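Alpha-fucosidase GH29 (Fusarium graminearum, PDB 4PSR) hydrolyses alpha-L-fucosides as a family GH29 glycoside hydrolase, probably releasing alpha-1,6-linked fucose from the N-glycans of glycoproteins. Local coordinates at residues K165-Y174 and V218-L229. Residues are numbered along the deposited sequence; the frame is centred on the assembly and turned at random.
Sequences KLVIAMHQAY and VQPDIIWNDFSL. With FUL (beta-L-fucopyranose), chain M.
His171 and Asp226 meet at the C-terminal ends of two parallel barrel strands, next to the bound fucose. ND1 of His171 donates to OD2 of Asp226 at 2.9 Å. It reaches that oxygen on the anti side but 33° out of the carboxylate plane. The other carboxylate oxygen, OD1 of Asp226, accepts from O1 of the sugar at 2.7 Å, and also takes the backbone N of Phe227 and a salt bridge from Lys272. The rings of Trp224 and His171 pair obliquely, their centroids 4.6 Å apart. With CG anti to the backbone N (chi1 180°), the indole brings CE3 of Trp224 within 3.6 Å of CB of Ala169, and Asp303 binds its NE1. Further along, the CZ of Phe227 rests over one face of the Tyr174 ring.

Leading up to this site, strands 165-170 and 222-225 are neighbours in the TIM barrel, laced from Leu166 O to Asp226 N by alternating parallel-sheet bonds. At their start the N-H of Leu166 points almost straight (177°) at the anti lone pair of Asp221 OD2, while two waters bridge Asp221 OD1, salt-bridged to Lys265, to Lys165 NZ. Gripped at both oxygens, the Asp226 carboxylate is fixed in rotation, presenting OD1 to the anomeric hydroxyl.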
ATOM      1  N   LYS A 165     -14.130  -5.163   2.371  1.00 10.01           N
ATOM      2  CA  LYS A 165     -13.684  -5.731   1.098  1.00 10.02           C
ATOM      3  C   LYS A 165     -12.577  -6.736   1.361  1.00 10.80           C
ATOM      4  O   LYS A 165     -11.829  -6.624   2.337  1.00 10.51           O
ATOM      5  CB  LYS A 165     -13.204  -4.609   0.163  1.00 13.15           C
ATOM      6  CG  LYS A 165     -14.294  -3.623  -0.262  1.00 15.12           C
ATOM      7  CD  LYS A 165     -14.921  -4.011  -1.575  1.00 16.25           C
ATOM      8  CE  LYS A 165     -15.941  -2.985  -2.081  1.00 17.99           C
ATOM      9  NZ  LYS A 165     -16.483  -3.435  -3.387  1.00 27.91           N
ATOM     10  N   LEU A 166     -12.449  -7.708   0.472  1.00 10.40           N
ATOM     11  CA  LEU A 166     -11.496  -8.798   0.635  1.00  8.96           C
ATOM     12  C   LEU A 166     -10.261  -8.594  -0.246  1.00 10.18           C
ATOM     13  O   LEU A 166     -10.374  -8.500  -1.490  1.00 10.39           O
ATOM     14  CB  LEU A 166     -12.143 -10.136   0.276  1.00 11.06           C
ATOM     15  CG  LEU A 166     -11.259 -11.382   0.374  1.00 10.63           C
ATOM     16  CD1 LEU A 166     -10.833 -11.669   1.781  1.00 11.37           C
ATOM     17  CD2 LEU A 166     -11.955 -12.595  -0.230  1.00 12.76           C
ATOM     18  N   VAL A 167      -9.095  -8.558   0.402  1.00  9.07           N
ATOM     19  CA  VAL A 167      -7.813  -8.640  -0.296  1.00  8.98           C
ATOM     20  C   VAL A 167      -7.218 -10.027  -0.085  1.00 10.05           C
ATOM     21  O   VAL A 167      -7.281 -10.593   1.022  1.00 10.48           O
ATOM     22  CB  VAL A 167      -6.808  -7.527   0.137  1.00  8.75           C
ATOM     23  CG1 VAL A 167      -6.567  -7.513   1.645  1.00  9.77           C
ATOM     24  CG2 VAL A 167      -5.487  -7.648  -0.616  1.00  9.72           C
ATOM     25  N   ILE A 168      -6.629 -10.556  -1.156  1.00  9.07           N
ATOM     26  CA  ILE A 168      -5.865 -11.805  -1.096  1.00  9.58           C
ATOM     27  C   ILE A 168      -4.465 -11.525  -1.631  1.00  9.44           C
ATOM     28  O   ILE A 168      -4.339 -10.992  -2.745  1.00 10.73           O
ATOM     29  CB  ILE A 168      -6.525 -12.936  -1.923  1.00  9.73           C
ATOM     30  CG1 ILE A 168      -7.921 -13.295  -1.368  1.00 11.70           C
ATOM     31  CG2 ILE A 168      -5.612 -14.170  -1.989  1.00 11.60           C
ATOM     32  CD1 ILE A 168      -7.921 -14.036  -0.039  1.00 12.33           C
ATOM     33  N   ALA A 169      -3.442 -11.864  -0.857  1.00  9.24           N
ATOM     34  CA  ALA A 169      -2.040 -11.717  -1.290  1.00 10.02           C
ATOM     35  C   ALA A 169      -1.476 -13.031  -1.780  1.00 11.10           C
ATOM     36  O   ALA A 169      -1.622 -14.099  -1.155  1.00 10.50           O
ATOM     37  CB  ALA A 169      -1.178 -11.124  -0.167  1.00 10.54           C
ATOM     38  N   MET A 170      -0.813 -12.933  -2.939  1.00  9.64           N
ATOM     39  CA  MET A 170      -0.254 -14.059  -3.665  1.00 10.59           C
ATOM     40  C   MET A 170       1.199 -13.760  -4.004  1.00 10.31           C
ATOM     41  O   MET A 170       1.482 -12.737  -4.631  1.00 10.25           O
ATOM     42  CB  MET A 170      -1.043 -14.293  -4.939  1.00  9.50           C
ATOM     43  CG  MET A 170      -2.500 -14.658  -4.722  1.00 10.13           C
ATOM     44  SD  MET A 170      -2.731 -16.315  -4.046  1.00 11.35           S
ATOM     45  CE  MET A 170      -2.416 -17.286  -5.539  1.00 13.84           C
ATOM     46  N   HIS A 171       2.107 -14.636  -3.587  1.00 10.01           N
ATOM     47  CA  HIS A 171       3.538 -14.419  -3.794  1.00  8.80           C
ATOM     48  C   HIS A 171       4.177 -15.647  -4.497  1.00 11.35           C
ATOM     49  O   HIS A 171       5.336 -15.991  -4.253  1.00 10.81           O
ATOM     50  CB  HIS A 171       4.305 -14.131  -2.470  1.00 10.80           C
ATOM     51  CG  HIS A 171       3.600 -13.264  -1.453  1.00 10.78           C
ATOM     52  ND1 HIS A 171       4.227 -12.204  -0.833  1.00 10.07           N
ATOM     53  CD2 HIS A 171       2.362 -13.344  -0.893  1.00 11.08           C
ATOM     54  CE1 HIS A 171       3.410 -11.673   0.070  1.00 11.36           C
ATOM     55  NE2 HIS A 171       2.275 -12.349   0.053  1.00 11.29           N
ATOM     56  N   GLN A 172       3.420 -16.261  -5.403  1.00 10.69           N
ATOM     57  CA  GLN A 172       3.773 -17.594  -5.889  1.00 10.81           C
ATOM     58  C   GLN A 172       4.701 -17.612  -7.103  1.00 12.83           C
ATOM     59  O   GLN A 172       5.141 -18.683  -7.511  1.00 12.36           O
ATOM     60  CB  GLN A 172       2.527 -18.473  -6.063  1.00 10.56           C
ATOM     61  CG  GLN A 172       1.739 -18.378  -7.355  1.00 11.95           C
ATOM     62  CD  GLN A 172       0.890 -17.133  -7.542  1.00 11.05           C
ATOM     63  OE1 GLN A 172       1.088 -16.118  -6.862  1.00 11.42           O
ATOM     64  NE2 GLN A 172      -0.063 -17.189  -8.477  1.00 10.71           N
ATOM     65  N   ALA A 173       5.059 -16.446  -7.627  1.00 11.39           N
ATOM     66  CA  ALA A 173       6.049 -16.388  -8.717  1.00 10.92           C
ATOM     67  C   ALA A 173       7.453 -16.701  -8.255  1.00 10.64           C
ATOM     68  O   ALA A 173       8.191 -17.437  -8.949  1.00 11.29           O
ATOM     69  CB  ALA A 173       6.024 -15.045  -9.384  1.00 11.43           C
ATOM     70  N   TYR A 174       7.896 -16.162  -7.121  1.00 10.91           N
ATOM     71  CA  TYR A 174       9.298 -16.355  -6.737  1.00 10.71           C
ATOM     72  C   TYR A 174       9.564 -17.797  -6.304  1.00 11.06           C
ATOM     73  O   TYR A 174      10.706 -18.287  -6.331  1.00 12.60           O
ATOM     74  CB  TYR A 174       9.714 -15.340  -5.667  1.00 12.13           C
ATOM     75  CG  TYR A 174      11.158 -15.363  -5.256  1.00 10.25           C
ATOM     76  CD1 TYR A 174      12.183 -15.495  -6.194  1.00 12.45           C
ATOM     77  CD2 TYR A 174      11.513 -15.168  -3.935  1.00 13.11           C
ATOM     78  CE1 TYR A 174      13.495 -15.495  -5.800  1.00 12.06           C
ATOM     79  CE2 TYR A 174      12.840 -15.167  -3.530  1.00 12.72           C
ATOM     80  CZ  TYR A 174      13.831 -15.310  -4.472  1.00 12.43           C
ATOM     81  OH  TYR A 174      15.142 -15.305  -4.018  1.00 14.86           O
ATOM     82  N   VAL A 218     -13.029 -17.576  -3.769  1.00 10.59           N
ATOM     83  CA  VAL A 218     -13.344 -16.546  -2.775  1.00 10.96           C
ATOM     84  C   VAL A 218     -13.722 -15.177  -3.339  1.00 13.73           C
ATOM     85  O   VAL A 218     -14.087 -14.278  -2.581  1.00 12.82           O
ATOM     86  CB  VAL A 218     -12.243 -16.393  -1.672  1.00 11.93           C
ATOM     87  CG1 VAL A 218     -12.024 -17.702  -0.981  1.00 11.60           C
ATOM     88  CG2 VAL A 218     -10.924 -15.814  -2.235  1.00 14.10           C
ATOM     89  N   GLN A 219     -13.700 -15.018  -4.655  1.00 12.26           N
ATOM     90  CA  GLN A 219     -14.106 -13.764  -5.292  1.00  9.62           C
ATOM     91  C   GLN A 219     -13.487 -12.491  -4.669  1.00 11.56           C
ATOM     92  O   GLN A 219     -14.202 -11.562  -4.247  1.00 12.68           O
ATOM     93  CB  GLN A 219     -15.640 -13.644  -5.383  1.00 11.14           C
ATOM     94  CG  GLN A 219     -16.292 -14.835  -6.100  1.00 15.59           C
ATOM     95  CD  GLN A 219     -17.799 -14.664  -6.322  1.00 20.51           C
ATOM     96  OE1 GLN A 219     -18.396 -13.657  -5.922  1.00 28.08           O
ATOM     97  NE2 GLN A 219     -18.426 -15.677  -6.937  1.00 22.98           N
ATOM     98  N   PRO A 220     -12.154 -12.428  -4.643  1.00 11.21           N
ATOM     99  CA  PRO A 220     -11.495 -11.271  -4.012  1.00 10.78           C
ATOM    100  C   PRO A 220     -11.754  -9.941  -4.714  1.00 10.70           C
ATOM    101  O   PRO A 220     -11.833  -9.889  -5.951  1.00 11.98           O
ATOM    102  CB  PRO A 220     -10.009 -11.621  -4.112  1.00 11.99           C
ATOM    103  CG  PRO A 220      -9.928 -12.511  -5.326  1.00 11.24           C
ATOM    104  CD  PRO A 220     -11.193 -13.300  -5.344  1.00 12.44           C
ATOM    105  N   ASP A 221     -11.877  -8.890  -3.915  1.00 10.38           N
ATOM    106  CA  ASP A 221     -11.965  -7.532  -4.415  1.00  9.72           C
ATOM    107  C   ASP A 221     -10.609  -6.988  -4.859  1.00 11.80           C
ATOM    108  O   ASP A 221     -10.561  -6.133  -5.743  1.00 11.65           O
ATOM    109  CB  ASP A 221     -12.579  -6.660  -3.337  1.00 11.20           C
ATOM    110  CG  ASP A 221     -13.960  -7.133  -2.968  1.00 11.57           C
ATOM    111  OD1 ASP A 221     -14.852  -7.071  -3.853  1.00 13.06           O
ATOM    112  OD2 ASP A 221     -14.163  -7.608  -1.829  1.00 12.53           O
ATOM    113  N   ILE A 222      -9.553  -7.467  -4.221  1.00 11.25           N
ATOM    114  CA  ILE A 222      -8.188  -7.101  -4.566  1.00 10.07           C
ATOM    115  C   ILE A 222      -7.342  -8.349  -4.587  1.00 10.17           C
ATOM    116  O   ILE A 222      -7.397  -9.159  -3.653  1.00 10.66           O
ATOM    117  CB  ILE A 222      -7.541  -6.140  -3.524  1.00 10.38           C
ATOM    118  CG1 ILE A 222      -8.358  -4.841  -3.331  1.00 10.78           C
ATOM    119  CG2 ILE A 222      -6.083  -5.813  -3.929  1.00 11.56           C
ATOM    120  CD1 ILE A 222      -8.095  -4.145  -1.978  1.00 12.91           C
ATOM    121  N   ILE A 223      -6.592  -8.560  -5.669  1.00  9.18           N
ATOM    122  CA  ILE A 223      -5.539  -9.586  -5.682  1.00 11.14           C
ATOM    123  C   ILE A 223      -4.186  -8.877  -5.683  1.00  9.71           C
ATOM    124  O   ILE A 223      -3.830  -8.178  -6.666  1.00 10.67           O
ATOM    125  CB  ILE A 223      -5.646 -10.560  -6.877  1.00 10.67           C
ATOM    126  CG1 ILE A 223      -6.981 -11.313  -6.799  1.00 11.24           C
ATOM    127  CG2 ILE A 223      -4.469 -11.535  -6.873  1.00 10.97           C
ATOM    128  CD1 ILE A 223      -7.213 -12.267  -7.983  1.00 10.80           C
ATOM    129  N   TRP A 224      -3.448  -9.043  -4.596  1.00  9.90           N
ATOM    130  CA  TRP A 224      -2.139  -8.433  -4.396  1.00  9.69           C
ATOM    131  C   TRP A 224      -1.105  -9.445  -4.861  1.00 10.56           C
ATOM    132  O   TRP A 224      -1.189 -10.627  -4.511  1.00 10.02           O
ATOM    133  CB  TRP A 224      -2.029  -8.128  -2.908  1.00  9.57           C
ATOM    134  CG  TRP A 224      -0.789  -7.496  -2.344  1.00  9.83           C
ATOM    135  CD1 TRP A 224      -0.704  -6.230  -1.820  1.00  9.61           C
ATOM    136  CD2 TRP A 224       0.488  -8.098  -2.114  1.00 10.28           C
ATOM    137  NE1 TRP A 224       0.535  -6.015  -1.285  1.00 11.12           N
ATOM    138  CE2 TRP A 224       1.298  -7.134  -1.458  1.00 10.72           C
ATOM    139  CE3 TRP A 224       1.044  -9.352  -2.415  1.00  9.42           C
ATOM    140  CZ2 TRP A 224       2.632  -7.376  -1.108  1.00 11.93           C
ATOM    141  CZ3 TRP A 224       2.385  -9.592  -2.069  1.00 11.55           C
ATOM    142  CH2 TRP A 224       3.156  -8.601  -1.422  1.00 12.83           C
ATOM    143  N   ASN A 225      -0.139  -8.984  -5.674  1.00 11.34           N
ATOM    144  CA  ASN A 225       0.933  -9.833  -6.212  1.00 11.32           C
ATOM    145  C   ASN A 225       2.294  -9.379  -5.768  1.00  9.97           C
ATOM    146  O   ASN A 225       2.573  -8.171  -5.754  1.00 12.37           O
ATOM    147  CB  ASN A 225       0.944  -9.848  -7.744  1.00  9.73           C
ATOM    148  CG  ASN A 225      -0.261 -10.510  -8.322  1.00 10.63           C
ATOM    149  OD1 ASN A 225      -0.233 -11.737  -8.588  1.00 12.39           O
ATOM    150  ND2 ASN A 225      -1.316  -9.734  -8.575  1.00 11.50           N
ATOM    151  N   ASP A 226       3.180 -10.324  -5.479  1.00 12.43           N
ATOM    152  CA  ASP A 226       4.570 -10.021  -5.192  1.00 10.35           C
ATOM    153  C   ASP A 226       5.413 -10.056  -6.478  1.00 11.89           C
ATOM    154  O   ASP A 226       4.898 -10.314  -7.545  1.00 11.43           O
ATOM    155  CB  ASP A 226       5.124 -10.997  -4.134  1.00 10.38           C
ATOM    156  CG  ASP A 226       6.167 -10.373  -3.238  1.00 12.51           C
ATOM    157  OD1 ASP A 226       6.698  -9.283  -3.611  1.00 14.30           O
ATOM    158  OD2 ASP A 226       6.471 -10.944  -2.188  1.00 12.73           O
ATOM    159  N   PHE A 227       6.698  -9.784  -6.301  1.00 12.70           N
ATOM    160  CA  PHE A 227       7.665  -9.613  -7.395  1.00 10.08           C
ATOM    161  C   PHE A 227       7.945 -10.918  -8.133  1.00 12.71           C
ATOM    162  O   PHE A 227       7.408 -11.974  -7.790  1.00 13.45           O
ATOM    163  CB  PHE A 227       8.974  -9.018  -6.853  1.00 11.85           C
ATOM    164  CG  PHE A 227       9.884 -10.010  -6.195  1.00 12.56           C
ATOM    165  CD1 PHE A 227      11.022 -10.453  -6.837  1.00 15.01           C
ATOM    166  CD2 PHE A 227       9.620 -10.514  -4.932  1.00 17.75           C
ATOM    167  CE1 PHE A 227      11.879 -11.384  -6.242  1.00 14.98           C
ATOM    168  CE2 PHE A 227      10.478 -11.440  -4.336  1.00 18.57           C
ATOM    169  CZ  PHE A 227      11.616 -11.873  -5.001  1.00 16.41           C
ATOM    170  N   SER A 228       8.818 -10.835  -9.137  1.00 11.74           N
ATOM    171  CA  SER A 228       9.178 -11.950 -10.040  1.00 11.96           C
ATOM    172  C   SER A 228       8.072 -12.211 -11.058  1.00 11.78           C
ATOM    173  O   SER A 228       8.011 -13.303 -11.641  1.00 11.41           O
ATOM    174  CB  SER A 228       9.592 -13.217  -9.295  1.00 11.52           C
ATOM    175  OG  SER A 228      10.241 -14.103 -10.214  1.00 13.74           O
ATOM    176  N   LEU A 229       7.225 -11.215 -11.323  1.00 11.34           N
ATOM    177  CA  LEU A 229       6.326 -11.264 -12.460  1.00 12.35           C
ATOM    178  C   LEU A 229       7.126 -10.981 -13.759  1.00 13.15           C
ATOM    179  O   LEU A 229       6.984 -11.708 -14.760  1.00 13.65           O
ATOM    180  CB  LEU A 229       5.141 -10.280 -12.299  1.00 12.42           C
ATOM    181  CG  LEU A 229       4.274 -10.496 -11.035  1.00 12.52           C
ATOM    182  CD1 LEU A 229       3.159  -9.501 -11.054  1.00 13.23           C
ATOM    183  CD2 LEU A 229       3.724 -11.920 -10.964  1.00 11.75           C
TER
HETATM  184  C1  FUL M 622       8.424  -9.129  -0.253  1.00 13.49           C
HETATM  185  C2  FUL M 622       8.462 -10.576   0.193  1.00 16.14           C
HETATM  186  O2  FUL M 622       9.656 -11.248  -0.239  1.00 13.61           O
HETATM  187  C3  FUL M 622       8.382 -10.548   1.696  1.00 13.34           C
HETATM  188  O3  FUL M 622       8.492 -11.867   2.185  1.00 12.57           O
HETATM  189  C4  FUL M 622       7.060  -9.925   2.067  1.00 13.81           C
HETATM  190  O4  FUL M 622       6.000 -10.760   1.610  1.00 13.00           O
HETATM  191  C5  FUL M 622       6.968  -8.536   1.448  1.00 14.89           C
HETATM  192  C6  FUL M 622       5.635  -7.864   1.703  1.00 15.82           C
HETATM  193  O5  FUL M 622       7.172  -8.553   0.038  1.00 13.26           O
HETATM  194  O1  FUL M 622       8.582  -9.089  -1.648  1.00 15.10           O
HETATM  195  O   HOH W   1     -15.053  -4.790  -5.386  1.00 16.72           O
HETATM  196  O   HOH W   2     -17.392  -6.360  -2.869  1.00 25.76           O
HETATM  197  O   HOH W   3       6.689 -13.768  -5.845  1.00 11.99           O
HETATM  198  O   HOH W   4       1.657 -13.684  -8.087  1.00 11.41           O
HETATM  199  O   HOH W   5       4.170 -13.156  -6.988  1.00 11.59           O